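Local coordinates for protein endo-1,3-beta-glucanase, family GH16 (Zobellia galactanivorans, PDB 4CRQ) that probably hydrolyses internal beta-1,3 bonds of glucans such as laminarin through its family GH16 catalytic module, seen here with a bound calcium ion, at residues A[14-22]-A[68-76]; A[130-138]-A[186-194]. The protein carries 1 engineered substitution. All coordinates share one frame; numbering follows the deposited sequence.

Interaction 1: residues A[14-22]-A[68-76]; sequences GIGPDWVFE and RMKTQGRKS. With ACT (acetate ion), chain F.
Val20 and Lys70 form an antiparallel hydrogen-bonded pair, with Val20 N to Lys70 O at 2.7 Å and Lys70 N returning to Val20 O at 2.9 Å. Arg74 NH1 donates to Pro17 O at 3.0 Å from above the carbonyl plane, tying turn 16-19 to loop 71-75, while Val20 CG2 sits over one face of the Arg74 guanidinium.

Glu22, Arg68 and Lys70 form a salt-bridge network on the face they share with Val20. Arg68 NE forms a hydrogen-bonded salt bridge to Glu22 OE1 at 2.7 Å, from above the carboxylate plane; that of Lys70 NZ to Glu22 OE2 is long and weak. An acetate, probably from the crystallisation liquor, accepts bonds from Arg68 NH2 and Lys70 NZ.

Phe21 and Met69 share the other face; just before strand 20-22, the Trp19 indole is sandwiched: Met69 CE lies over its five-membered ring, 3.9 Å from the centroid, and Thr71 CG2 over the opposite face, 3.7 Å from the six-membered centroid. Met69 CG, anti to the carbonyl carbon (chi1 -61°), lies 3.4 Å from Phe21 CE2 before a bend at chi3 turns the methyl toward the indole, whose NE1 is held by Asp9.

In the beta-sandwich (jelly-roll) fold of GH16 enzymes, strand 20-22 flanks one edge of strand 62-70, whose other neighbour here is strand 196-204; Leu50 of strand 49-59 packs on Met69, and Trp30 of helix 29-33 touches Glu22 and Arg68.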
loop_
_atom_site.group_PDB
_atom_site.type_symbol
_atom_site.label_atom_id
_atom_site.label_comp_id
_atom_site.label_asym_id
_atom_site.label_seq_id
_atom_site.Cartn_x
_atom_site.Cartn_y
_atom_site.Cartn_z
ATOM N N GLY A 14 3.899 -20.280 1.061
ATOM C CA GLY A 14 2.640 -19.782 1.568
ATOM C C GLY A 14 2.779 -18.383 2.116
ATOM O O GLY A 14 3.877 -17.775 2.096
ATOM N N ILE A 15 1.654 -17.866 2.596
ATOM C CA ILE A 15 1.588 -16.523 3.166
ATOM C C ILE A 15 2.063 -16.671 4.606
ATOM O O ILE A 15 1.638 -17.624 5.311
ATOM C CB ILE A 15 0.178 -15.892 3.010
ATOM C CG1 ILE A 15 -0.135 -15.751 1.497
ATOM C CG2 ILE A 15 0.089 -14.555 3.753
ATOM C CD1 ILE A 15 -1.482 -15.170 1.087
ATOM N N GLY A 16 2.935 -15.764 5.046
ATOM C CA GLY A 16 3.498 -15.851 6.407
ATOM C C GLY A 16 2.492 -15.570 7.518
ATOM O O GLY A 16 1.365 -15.160 7.235
ATOM N N PRO A 17 2.911 -15.763 8.787
ATOM C CA PRO A 17 2.001 -15.699 9.955
ATOM C C PRO A 17 1.562 -14.279 10.382
ATOM O O PRO A 17 0.694 -14.170 11.294
ATOM C CB PRO A 17 2.819 -16.385 11.066
ATOM C CG PRO A 17 4.230 -16.106 10.695
ATOM C CD PRO A 17 4.298 -16.087 9.186
ATOM N N ASP A 18 2.131 -13.236 9.757
ATOM C CA ASP A 18 1.885 -11.849 10.235
ATOM C C ASP A 18 0.831 -11.060 9.472
ATOM O O ASP A 18 0.673 -9.872 9.692
ATOM C CB ASP A 18 3.225 -11.094 10.348
ATOM C CG ASP A 18 4.151 -11.760 11.323
ATOM O OD1 ASP A 18 3.707 -12.000 12.466
ATOM O OD2 ASP A 18 5.306 -12.062 10.959
ATOM N N TRP A 19 0.101 -11.746 8.600
ATOM C CA TRP A 19 -0.944 -11.096 7.816
ATOM C C TRP A 19 -2.350 -11.444 8.216
ATOM O O TRP A 19 -2.665 -12.607 8.486
ATOM C CB TRP A 19 -0.765 -11.451 6.348
ATOM C CG TRP A 19 0.563 -11.027 5.773
ATOM C CD1 TRP A 19 1.706 -11.807 5.613
ATOM C CD2 TRP A 19 0.931 -9.693 5.248
ATOM N NE1 TRP A 19 2.722 -11.074 5.041
ATOM C CE2 TRP A 19 2.328 -9.802 4.801
ATOM C CE3 TRP A 19 0.262 -8.458 5.107
ATOM C CZ2 TRP A 19 3.014 -8.715 4.236
ATOM C CZ3 TRP A 19 0.964 -7.375 4.543
ATOM C CH2 TRP A 19 2.312 -7.505 4.115
ATOM N N VAL A 20 -3.191 -10.413 8.237
ATOM C CA VAL A 20 -4.636 -10.476 8.483
ATOM C C VAL A 20 -5.295 -10.066 7.179
ATOM O O VAL A 20 -4.863 -9.084 6.533
ATOM C CB VAL A 20 -5.038 -9.507 9.631
ATOM C CG1 VAL A 20 -6.552 -9.367 9.795
ATOM C CG2 VAL A 20 -4.388 -9.958 10.933
ATOM N N PHE A 21 -6.341 -10.783 6.786
ATOM C CA PHE A 21 -7.059 -10.507 5.532
ATOM C C PHE A 21 -8.324 -9.745 5.832
ATOM O O PHE A 21 -9.056 -10.096 6.751
ATOM C CB PHE A 21 -7.354 -11.824 4.815
ATOM C CG PHE A 21 -6.102 -12.546 4.428
ATOM C CD1 PHE A 21 -5.462 -13.405 5.348
ATOM C CD2 PHE A 21 -5.529 -12.360 3.159
ATOM C CE1 PHE A 21 -4.281 -14.071 5.012
ATOM C CE2 PHE A 21 -4.341 -13.033 2.818
ATOM C CZ PHE A 21 -3.719 -13.883 3.744
ATOM N N GLU A 22 -8.568 -8.699 5.054
ATOM C CA GLU A 22 -9.805 -7.913 5.172
ATOM C C GLU A 22 -10.809 -8.415 4.147
ATOM O O GLU A 22 -10.423 -8.977 3.114
ATOM C CB GLU A 22 -9.506 -6.422 5.049
ATOM C CG GLU A 22 -8.751 -5.948 6.284
ATOM C CD GLU A 22 -8.400 -4.497 6.237
ATOM O OE1 GLU A 22 -7.539 -4.121 5.439
ATOM O OE2 GLU A 22 -9.002 -3.740 7.036
ATOM N N ARG A 68 -7.042 -7.617 0.237
ATOM C CA ARG A 68 -6.421 -6.575 1.037
ATOM C C ARG A 68 -5.916 -7.255 2.307
ATOM O O ARG A 68 -6.681 -7.932 3.005
ATOM C CB ARG A 68 -7.414 -5.442 1.354
ATOM C CG ARG A 68 -6.871 -4.386 2.326
ATOM C CD ARG A 68 -7.775 -3.153 2.320
ATOM N NE ARG A 68 -7.562 -2.285 3.488
ATOM C CZ ARG A 68 -7.833 -0.970 3.527
ATOM N NH1 ARG A 68 -8.295 -0.337 2.438
ATOM N NH2 ARG A 68 -7.620 -0.291 4.647
ATOM N N MET A 69 -4.627 -7.069 2.595
ATOM C CA MET A 69 -3.950 -7.725 3.708
ATOM C C MET A 69 -3.195 -6.722 4.547
ATOM O O MET A 69 -2.698 -5.751 4.006
ATOM C CB MET A 69 -2.905 -8.667 3.124
ATOM C CG MET A 69 -3.406 -9.765 2.237
ATOM S SD MET A 69 -2.055 -10.392 1.217
ATOM C CE MET A 69 -0.898 -11.129 2.399
ATOM N N LYS A 70 -3.086 -6.946 5.856
ATOM C CA LYS A 70 -2.393 -6.012 6.748
ATOM C C LYS A 70 -1.671 -6.782 7.831
ATOM O O LYS A 70 -2.067 -7.913 8.131
ATOM C CB LYS A 70 -3.419 -4.993 7.332
ATOM C CG LYS A 70 -4.497 -5.659 8.186
ATOM C CD LYS A 70 -5.569 -4.703 8.700
ATOM C CE LYS A 70 -6.616 -5.461 9.503
ATOM N NZ LYS A 70 -7.627 -4.539 10.099
ATOM N N THR A 71 -0.632 -6.167 8.412
ATOM C CA THR A 71 0.087 -6.795 9.516
ATOM C C THR A 71 -0.413 -6.257 10.868
ATOM O O THR A 71 0.200 -6.540 11.905
ATOM C CB THR A 71 1.620 -6.599 9.403
ATOM O OG1 THR A 71 1.958 -5.217 9.561
ATOM C CG2 THR A 71 2.137 -7.098 8.067
ATOM N N GLN A 72 -1.503 -5.475 10.862
ATOM C CA GLN A 72 -2.058 -4.904 12.106
ATOM C C GLN A 72 -2.218 -5.931 13.235
ATOM O O GLN A 72 -2.828 -6.989 13.007
ATOM C CB GLN A 72 -3.372 -4.175 11.816
ATOM C CG GLN A 72 -3.991 -3.494 13.033
ATOM C CD GLN A 72 -5.261 -2.763 12.668
ATOM O OE1 GLN A 72 -5.938 -3.128 11.700
ATOM N NE2 GLN A 72 -5.595 -1.720 13.430
ATOM N N GLY A 73 -1.660 -5.623 14.417
ATOM C CA GLY A 73 -1.728 -6.507 15.594
ATOM C C GLY A 73 -0.713 -7.648 15.617
ATOM O O GLY A 73 -0.644 -8.411 16.607
ATOM N N ARG A 74 0.063 -7.782 14.536
ATOM C CA ARG A 74 1.070 -8.849 14.407
ATOM C C ARG A 74 2.464 -8.300 14.204
ATOM O O ARG A 74 3.418 -8.821 14.825
ATOM C CB ARG A 74 0.690 -9.854 13.301
ATOM C CG ARG A 74 -0.690 -10.427 13.563
ATOM C CD ARG A 74 -1.052 -11.611 12.735
ATOM N NE ARG A 74 -2.391 -12.103 13.080
ATOM C CZ ARG A 74 -2.948 -13.163 12.502
ATOM N NH1 ARG A 74 -2.276 -13.840 11.554
ATOM N NH2 ARG A 74 -4.163 -13.555 12.861
ATOM N N LYS A 75 2.601 -7.258 13.371
ATOM C CA LYS A 75 3.926 -6.730 13.110
ATOM C C LYS A 75 3.820 -5.250 12.858
ATOM O O LYS A 75 3.040 -4.841 12.007
ATOM C CB LYS A 75 4.536 -7.502 11.926
ATOM C CG LYS A 75 6.028 -7.469 11.783
ATOM C CD LYS A 75 6.865 -7.985 12.941
ATOM C CE LYS A 75 6.708 -9.444 13.338
ATOM N NZ LYS A 75 7.862 -9.764 14.249
ATOM N N SER A 76 4.579 -4.448 13.602
ATOM C CA SER A 76 4.545 -2.993 13.375
ATOM C C SER A 76 5.939 -2.449 13.679
ATOM O O SER A 76 6.741 -3.085 14.422
ATOM C CB SER A 76 3.440 -2.282 14.181
ATOM O OG SER A 76 3.614 -2.528 15.560
HETATM C C ACT F . -7.808 -1.072 8.512
HETATM O O ACT F . -7.759 -1.583 7.374
HETATM O OXT ACT F . -8.194 -1.646 9.569
HETATM C CH3 ACT F . -7.371 0.337 8.595
HETATM O O HOH W 1 -8.527 -10.022 1.301
#

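Interaction 2: residues A[130-138]-A[186-194]; sequences GTIHWSDQN and VNGTGEFQN
Trp134 reaches from its strand to the loop 186-194. Trp134 CB rests against Phe192 CE2 at 3.6 Å, and CG meets the same atom. With CG placed between the backbone N and the carbonyl carbon (chi1 75°), the indole is directed at the loop backbone: Trp134 CD1 comes to 3.3 Å from Gly188 O, and Trp134 NE1 donates to Asn187 O at 2.9 Å, a nearly straight bond (165°) lying in the ring plane. Further out, Trp134 CE2 and CZ2 lie beside Asn187 O and Thr189 CG2. Thr189 CG2 covers one face of the Trp134 pyrrole ring, 4.1 Å from its centroid, and Phe192 turns its edge to the indole in an offset edge-to-face pair, planes 69° apart. Phe192 CZ continues onto Ile132 CB at 3.8 Å. Replacing Trp134 by a leucine would probably leave Asn187 O without its donor and strip Thr189 CG2 of its aromatic cover.

The loop before strand 196-204, with its 3-10 turn at 190-192, thereby packs on strand 127-135 of the GH16 beta-sandwich. That strand runs between strands 141-149 and 115-117; Ala142 and Tyr144 of the former touch Trp134, while Ile116 of the latter and Ile168 of strand 167-172 pack on Phe192.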
loop_
_atom_site.group_PDB
_atom_site.type_symbol
_atom_site.label_atom_id
_atom_site.label_comp_id
_atom_site.label_asym_id
_atom_site.label_seq_id
_atom_site.Cartn_x
_atom_site.Cartn_y
_atom_site.Cartn_z
ATOM N N GLY A 130 4.148 8.171 -4.258
ATOM C CA GLY A 130 4.583 8.065 -2.867
ATOM C C GLY A 130 3.979 9.252 -2.161
ATOM O O GLY A 130 4.200 10.393 -2.578
ATOM N N THR A 131 3.225 8.996 -1.088
ATOM C CA THR A 131 2.438 10.037 -0.435
ATOM C C THR A 131 2.337 9.804 1.072
ATOM O O THR A 131 2.451 8.656 1.534
ATOM C CB THR A 131 0.982 10.032 -1.044
ATOM O OG1 THR A 131 1.023 9.749 -2.461
ATOM C CG2 THR A 131 0.185 11.355 -0.813
ATOM N N ILE A 132 2.158 10.884 1.840
ATOM C CA ILE A 132 1.731 10.774 3.245
ATOM C C ILE A 132 0.371 11.477 3.395
ATOM O O ILE A 132 0.085 12.456 2.674
ATOM C CB ILE A 132 2.733 11.309 4.317
ATOM C CG1 ILE A 132 3.205 12.752 4.013
ATOM C CG2 ILE A 132 3.886 10.312 4.475
ATOM C CD1 ILE A 132 3.791 13.453 5.218
ATOM N N HIS A 133 -0.442 10.970 4.318
ATOM C CA HIS A 133 -1.709 11.586 4.722
ATOM C C HIS A 133 -1.701 11.696 6.219
ATOM O O HIS A 133 -1.264 10.754 6.910
ATOM C CB HIS A 133 -2.922 10.792 4.239
ATOM C CG HIS A 133 -3.078 10.746 2.732
ATOM N ND1 HIS A 133 -2.535 9.769 1.970
ATOM C CD2 HIS A 133 -3.758 11.591 1.859
ATOM C CE1 HIS A 133 -2.845 9.988 0.674
ATOM N NE2 HIS A 133 -3.590 11.104 0.607
ATOM N N TRP A 134 -2.162 12.828 6.756
ATOM C CA TRP A 134 -2.185 13.028 8.209
ATOM C C TRP A 134 -3.179 14.106 8.583
ATOM O O TRP A 134 -3.775 14.723 7.679
ATOM C CB TRP A 134 -0.761 13.307 8.737
ATOM C CG TRP A 134 -0.182 14.685 8.464
ATOM C CD1 TRP A 134 0.002 15.715 9.391
ATOM C CD2 TRP A 134 0.308 15.234 7.185
ATOM N NE1 TRP A 134 0.553 16.826 8.801
ATOM C CE2 TRP A 134 0.767 16.611 7.478
ATOM C CE3 TRP A 134 0.412 14.747 5.868
ATOM C CZ2 TRP A 134 1.299 17.449 6.476
ATOM C CZ3 TRP A 134 0.953 15.598 4.869
ATOM C CH2 TRP A 134 1.385 16.914 5.169
ATOM N N SER A 135 -3.377 14.340 9.893
ATOM C CA SER A 135 -4.174 15.420 10.393
ATOM C C SER A 135 -3.172 16.504 10.839
ATOM O O SER A 135 -2.370 16.262 11.757
ATOM C CB SER A 135 -5.100 14.982 11.555
ATOM O OG SER A 135 -5.962 16.034 11.990
ATOM N N ASP A 136 -3.209 17.681 10.197
ATOM C CA ASP A 136 -2.237 18.771 10.474
ATOM C C ASP A 136 -2.535 19.500 11.807
ATOM O O ASP A 136 -3.492 19.123 12.498
ATOM C CB ASP A 136 -2.119 19.751 9.268
ATOM C CG ASP A 136 -3.368 20.657 9.056
ATOM O OD1 ASP A 136 -4.286 20.763 9.912
ATOM O OD2 ASP A 136 -3.416 21.295 7.983
ATOM N N GLN A 137 -1.733 20.523 12.145
ATOM C CA GLN A 137 -1.874 21.288 13.416
ATOM C C GLN A 137 -3.260 21.964 13.627
ATOM O O GLN A 137 -3.641 22.216 14.780
ATOM C CB GLN A 137 -0.723 22.305 13.619
ATOM C CG GLN A 137 -0.696 23.501 12.658
ATOM C CD GLN A 137 -0.210 23.187 11.247
ATOM O OE1 GLN A 137 0.153 22.053 10.917
ATOM N NE2 GLN A 137 -0.201 24.211 10.397
ATOM N N ASN A 138 -3.982 22.243 12.533
ATOM C CA ASN A 138 -5.343 22.819 12.582
ATOM C C ASN A 138 -6.445 21.753 12.725
ATOM O O ASN A 138 -7.625 22.087 12.897
ATOM C CB ASN A 138 -5.614 23.708 11.349
ATOM C CG ASN A 138 -4.558 24.792 11.137
ATOM O OD1 ASN A 138 -3.845 25.204 12.061
ATOM N ND2 ASN A 138 -4.457 25.262 9.897
ATOM N N VAL A 186 7.042 19.057 12.809
ATOM C CA VAL A 186 6.769 20.245 11.950
ATOM C C VAL A 186 5.495 20.009 11.082
ATOM O O VAL A 186 5.289 18.898 10.581
ATOM C CB VAL A 186 8.047 20.652 11.124
ATOM C CG1 VAL A 186 8.450 19.593 10.075
ATOM C CG2 VAL A 186 7.896 22.028 10.471
ATOM N N ASN A 187 4.652 21.040 10.920
ATOM C CA ASN A 187 3.360 20.946 10.178
ATOM C C ASN A 187 2.395 19.861 10.741
ATOM O O ASN A 187 1.634 19.239 9.975
ATOM C CB ASN A 187 3.566 20.748 8.646
ATOM C CG ASN A 187 4.460 21.803 8.007
ATOM O OD1 ASN A 187 5.543 21.481 7.511
ATOM N ND2 ASN A 187 4.015 23.062 8.011
ATOM N N GLY A 188 2.438 19.653 12.062
ATOM C CA GLY A 188 1.631 18.636 12.747
ATOM C C GLY A 188 1.920 17.181 12.360
ATOM O O GLY A 188 1.014 16.359 12.430
ATOM N N THR A 189 3.166 16.875 11.962
ATOM C CA THR A 189 3.619 15.521 11.545
ATOM C C THR A 189 4.092 14.600 12.697
ATOM O O THR A 189 4.716 13.552 12.429
ATOM C CB THR A 189 4.760 15.579 10.491
ATOM O OG1 THR A 189 5.859 16.327 11.035
ATOM C CG2 THR A 189 4.280 16.177 9.143
ATOM N N GLY A 190 3.793 14.974 13.955
ATOM C CA GLY A 190 4.156 14.187 15.163
ATOM C C GLY A 190 3.707 12.727 15.128
ATOM O O GLY A 190 4.356 11.846 15.704
ATOM N N GLU A 191 2.603 12.474 14.431
ATOM C CA GLU A 191 2.057 11.116 14.284
ATOM C C GLU A 191 3.014 10.140 13.586
ATOM O O GLU A 191 2.889 8.922 13.754
ATOM C CB GLU A 191 0.686 11.155 13.590
ATOM C CG GLU A 191 -0.338 11.944 14.409
ATOM C CD GLU A 191 -0.764 11.270 15.707
ATOM O OE1 GLU A 191 -0.818 10.010 15.781
ATOM O OE2 GLU A 191 -1.058 12.006 16.672
ATOM N N PHE A 192 3.979 10.665 12.822
ATOM C CA PHE A 192 4.979 9.788 12.163
ATOM C C PHE A 192 6.138 9.356 13.082
ATOM O O PHE A 192 7.108 8.753 12.618
ATOM C CB PHE A 192 5.436 10.409 10.823
ATOM C CG PHE A 192 4.304 10.559 9.851
ATOM C CD1 PHE A 192 3.859 9.453 9.090
ATOM C CD2 PHE A 192 3.656 11.802 9.700
ATOM C CE1 PHE A 192 2.791 9.595 8.193
ATOM C CE2 PHE A 192 2.591 11.954 8.805
ATOM C CZ PHE A 192 2.160 10.843 8.047
ATOM N N GLN A 193 6.014 9.652 14.379
ATOM C CA GLN A 193 6.964 9.200 15.392
ATOM C C GLN A 193 6.429 7.998 16.181
ATOM O O GLN A 193 6.894 7.705 17.275
ATOM C CB GLN A 193 7.311 10.336 16.366
ATOM C CG GLN A 193 7.777 11.605 15.703
ATOM C CD GLN A 193 9.143 11.484 15.088
ATOM O OE1 GLN A 193 9.975 10.711 15.542
ATOM N NE2 GLN A 193 9.386 12.260 14.057
ATOM N N ASN A 194 5.458 7.303 15.616
ATOM C CA ASN A 194 4.805 6.161 16.254
ATOM C C ASN A 194 4.977 4.887 15.420
ATOM O O ASN A 194 5.536 4.945 14.308
ATOM C CB ASN A 194 3.319 6.482 16.471
ATOM C CG ASN A 194 3.070 7.659 17.427
ATOM O OD1 ASN A 194 2.159 8.476 17.206
ATOM N ND2 ASN A 194 3.856 7.744 18.497
#

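From the N terminus, after strand 4-9, the chain makes the turn at 16-19 and strand 20-22, then passes through helix 29-33 and several strands before returning at 68-76, where interaction 1 closes a loop of 45 intervening residues. Only later does interaction 2 open at 130-138; its loop, strand-rich and without helix, closes at 186-194. The two loops therefore follow in series, neither nesting nor crossing. The centres of interaction 1 and interaction 2 are well separated, and the two do not touch. Interaction 1 adds a short strand to strand 62-70, whereas interaction 2 fixes the loop preceding strand 196-204 against strand 127-135. Strand 196-204 links them, pairing with strand 62-70 directly after that loop.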